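Local structure of Bd3459 (Bdellovibrio bacteriovorus, 5CEC) at residues Val334-Ala340 and Ile419-Gln424. The protein is a predatory endopeptidase of the peptidase S13 family, made by a bacterial predator and held here in complex with its ankyrin-repeat immunity protein. The protein carries 1 engineered substitution. Numbering follows the deposited sequence.
Sequences VAAKDKA and IKYTEQ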
loop_
_atom_site.group_PDB
_atom_site.type_symbol
_atom_site.label_atom_id
_atom_site.label_comp_id
_atom_site.label_asym_id
_atom_site.label_seq_id
_atom_site.Cartn_x
_atom_site.Cartn_y
_atom_site.Cartn_z
ATOM N N VAL A 334 5.624 0.545 8.691
ATOM C CA VAL A 334 5.894 1.394 9.846
ATOM C C VAL A 334 5.741 2.859 9.435
ATOM O O VAL A 334 6.392 3.353 8.483
ATOM C CB VAL A 334 7.291 1.136 10.431
ATOM C CG1 VAL A 334 7.531 2.027 11.633
ATOM C CG2 VAL A 334 7.421 -0.327 10.822
ATOM N N ALA A 335 4.841 3.537 10.141
ATOM C CA ALA A 335 4.530 4.932 9.845
ATOM C C ALA A 335 5.797 5.790 9.812
ATOM O O ALA A 335 6.626 5.739 10.753
ATOM C CB ALA A 335 3.606 5.494 10.890
ATOM N N ALA A 336 5.947 6.551 8.731
ATOM C CA ALA A 336 7.054 7.481 8.485
ATOM C C ALA A 336 8.408 6.859 8.232
ATOM O O ALA A 336 9.295 7.542 7.783
ATOM C CB ALA A 336 7.137 8.559 9.561
ATOM N N LYS A 337 8.589 5.598 8.563
ATOM C CA LYS A 337 9.869 4.918 8.355
ATOM C C LYS A 337 9.896 4.170 7.027
ATOM O O LYS A 337 10.909 4.147 6.356
ATOM C CB LYS A 337 10.117 3.935 9.503
ATOM C CG LYS A 337 10.168 4.615 10.860
ATOM C CD LYS A 337 11.526 5.249 11.110
ATOM C CE LYS A 337 12.547 4.188 11.556
ATOM N NZ LYS A 337 13.747 4.787 12.209
ATOM N N ASP A 338 8.791 3.493 6.684
ATOM C CA ASP A 338 8.665 2.826 5.387
ATOM C C ASP A 338 8.153 3.858 4.392
ATOM O O ASP A 338 6.952 4.063 4.208
ATOM C CB ASP A 338 7.790 1.574 5.483
ATOM C CG ASP A 338 8.470 0.478 6.265
ATOM O OD1 ASP A 338 9.698 0.261 5.994
ATOM O OD2 ASP A 338 7.827 -0.153 7.109
ATOM N N LYS A 339 9.094 4.571 3.792
ATOM C CA LYS A 339 8.757 5.673 2.919
ATOM C C LYS A 339 7.992 5.185 1.677
ATOM O O LYS A 339 7.140 5.931 1.136
ATOM C CB LYS A 339 10.027 6.442 2.544
ATOM C CG LYS A 339 10.767 7.027 3.731
ATOM C CD LYS A 339 9.863 7.891 4.572
ATOM C CE LYS A 339 10.610 8.881 5.445
ATOM N NZ LYS A 339 9.620 9.736 6.171
ATOM N N ALA A 340 8.308 3.965 1.238
ATOM C CA ALA A 340 7.712 3.307 0.069
ATOM C C ALA A 340 6.539 2.452 0.526
ATOM O O ALA A 340 6.410 1.219 0.192
ATOM C CB ALA A 340 8.727 2.483 -0.711
ATOM N N ILE A 419 9.706 2.345 17.909
ATOM C CA ILE A 419 10.037 0.924 17.805
ATOM C C ILE A 419 11.447 0.743 17.271
ATOM O O ILE A 419 12.036 1.663 16.705
ATOM C CB ILE A 419 9.016 0.119 16.973
ATOM C CG1 ILE A 419 8.996 0.544 15.508
ATOM C CG2 ILE A 419 7.642 0.267 17.590
ATOM C CD1 ILE A 419 8.172 -0.375 14.626
ATOM N N LYS A 420 11.982 -0.445 17.489
ATOM C CA LYS A 420 13.288 -0.809 16.954
ATOM C C LYS A 420 13.029 -1.278 15.529
ATOM O O LYS A 420 12.455 -2.338 15.313
ATOM C CB LYS A 420 13.953 -1.914 17.797
ATOM C CG LYS A 420 15.284 -2.407 17.247
ATOM C CD LYS A 420 15.708 -3.721 17.897
ATOM C CE LYS A 420 16.815 -4.395 17.097
ATOM N NZ LYS A 420 17.267 -5.662 17.734
ATOM N N TYR A 421 13.416 -0.463 14.562
ATOM C CA TYR A 421 13.093 -0.728 13.168
ATOM C C TYR A 421 14.031 0.055 12.260
ATOM O O TYR A 421 14.194 1.260 12.445
ATOM C CB TYR A 421 11.637 -0.341 12.828
ATOM C CG TYR A 421 11.315 -0.654 11.376
ATOM C CD1 TYR A 421 11.276 -1.954 10.939
ATOM C CD2 TYR A 421 11.123 0.361 10.432
ATOM C CE1 TYR A 421 11.032 -2.265 9.607
ATOM C CE2 TYR A 421 10.885 0.063 9.087
ATOM C CZ TYR A 421 10.856 -1.255 8.683
ATOM O OH TYR A 421 10.637 -1.616 7.394
ATOM N N THR A 422 14.567 -0.624 11.251
ATOM C CA THR A 422 15.321 0.003 10.179
ATOM C C THR A 422 14.563 -0.325 8.887
ATOM O O THR A 422 14.208 -1.479 8.650
ATOM C CB THR A 422 16.764 -0.525 10.144
ATOM O OG1 THR A 422 17.398 -0.233 11.392
ATOM C CG2 THR A 422 17.543 0.154 9.025
ATOM N N GLU A 423 14.309 0.701 8.070
ATOM C CA GLU A 423 13.566 0.539 6.818
ATOM C C GLU A 423 14.124 -0.598 5.986
ATOM O O GLU A 423 15.321 -0.616 5.634
ATOM C CB GLU A 423 13.593 1.818 6.000
ATOM C CG GLU A 423 12.734 1.795 4.743
ATOM C CD GLU A 423 12.730 3.124 4.039
ATOM O OE1 GLU A 423 13.706 3.867 4.195
ATOM O OE2 GLU A 423 11.776 3.416 3.326
ATOM N N GLN A 424 13.226 -1.498 5.603
ATOM C CA GLN A 424 13.577 -2.675 4.816
ATOM C C GLN A 424 13.413 -2.373 3.319
ATOM O O GLN A 424 12.721 -1.418 2.935
ATOM C CB GLN A 424 12.707 -3.848 5.268
ATOM C CG GLN A 424 12.953 -4.202 6.744
ATOM C CD GLN A 424 12.056 -5.304 7.260
ATOM O OE1 GLN A 424 11.162 -5.751 6.565
ATOM N NE2 GLN A 424 12.284 -5.738 8.493
HETATM O O HOH W 1 10.045 -1.144 3.669
HETATM O O HOH W 2 9.736 1.740 2.467
#
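Three groups grip the hydroxyl of Tyr421. It gives its proton to Asp338, OH to OD1 2.5 Å, takes the backbone N-H of Gln424 on its own loop, and is also hydrogen-bonded to Lys245 of helix 240-250. Around it the loop between helix 394-411 and strand 436-437 packs on the transpeptidase-like domain, against the loop that leaves strand 333-334, an outermost strand of the six-stranded antiparallel sheet. The Tyr421 hydroxyl meets the syn lone pair of OD1, with carboxylate and ring planes nearly perpendicular. The other oxygen, Asp338 OD2, forms a salt bridge with Lys245 and accepts the backbone N-H of Val334 on its anti side, N to OD2 2.8 Å. With both oxygens engaged, the buried carboxylate has its rotation fixed, and the lysine probably favours its ionised form.

Tyr421 has CG anti to the backbone N (chi1 -179°), which sends the ring across to Asp338, with one face against Val334. There CG2 sits over the ring centre in a CH-pi contact, 3.8 Å from the centroid and 11° off the normal. Ile419 CD1 meets the same methyl tip to tip, 3.9 Å from Val334 CG2, while Lys337 CB packs at the ring edge.

Farther along, Glu423 extends alongside the backbone of the inverse gamma turn centred on Asp338. Its OE2 accepts the N-H of Lys339, 3.0 Å from N to OE2, the donor standing 45° out of the carboxylate plane. Two waters complete the join: one donates to both Asp338 OD1 and Gln424 O, and the other donates to Glu423 OE2 while accepting the N-H of Ala340, the water oxygen lying 2.9 Å from Ala340 N.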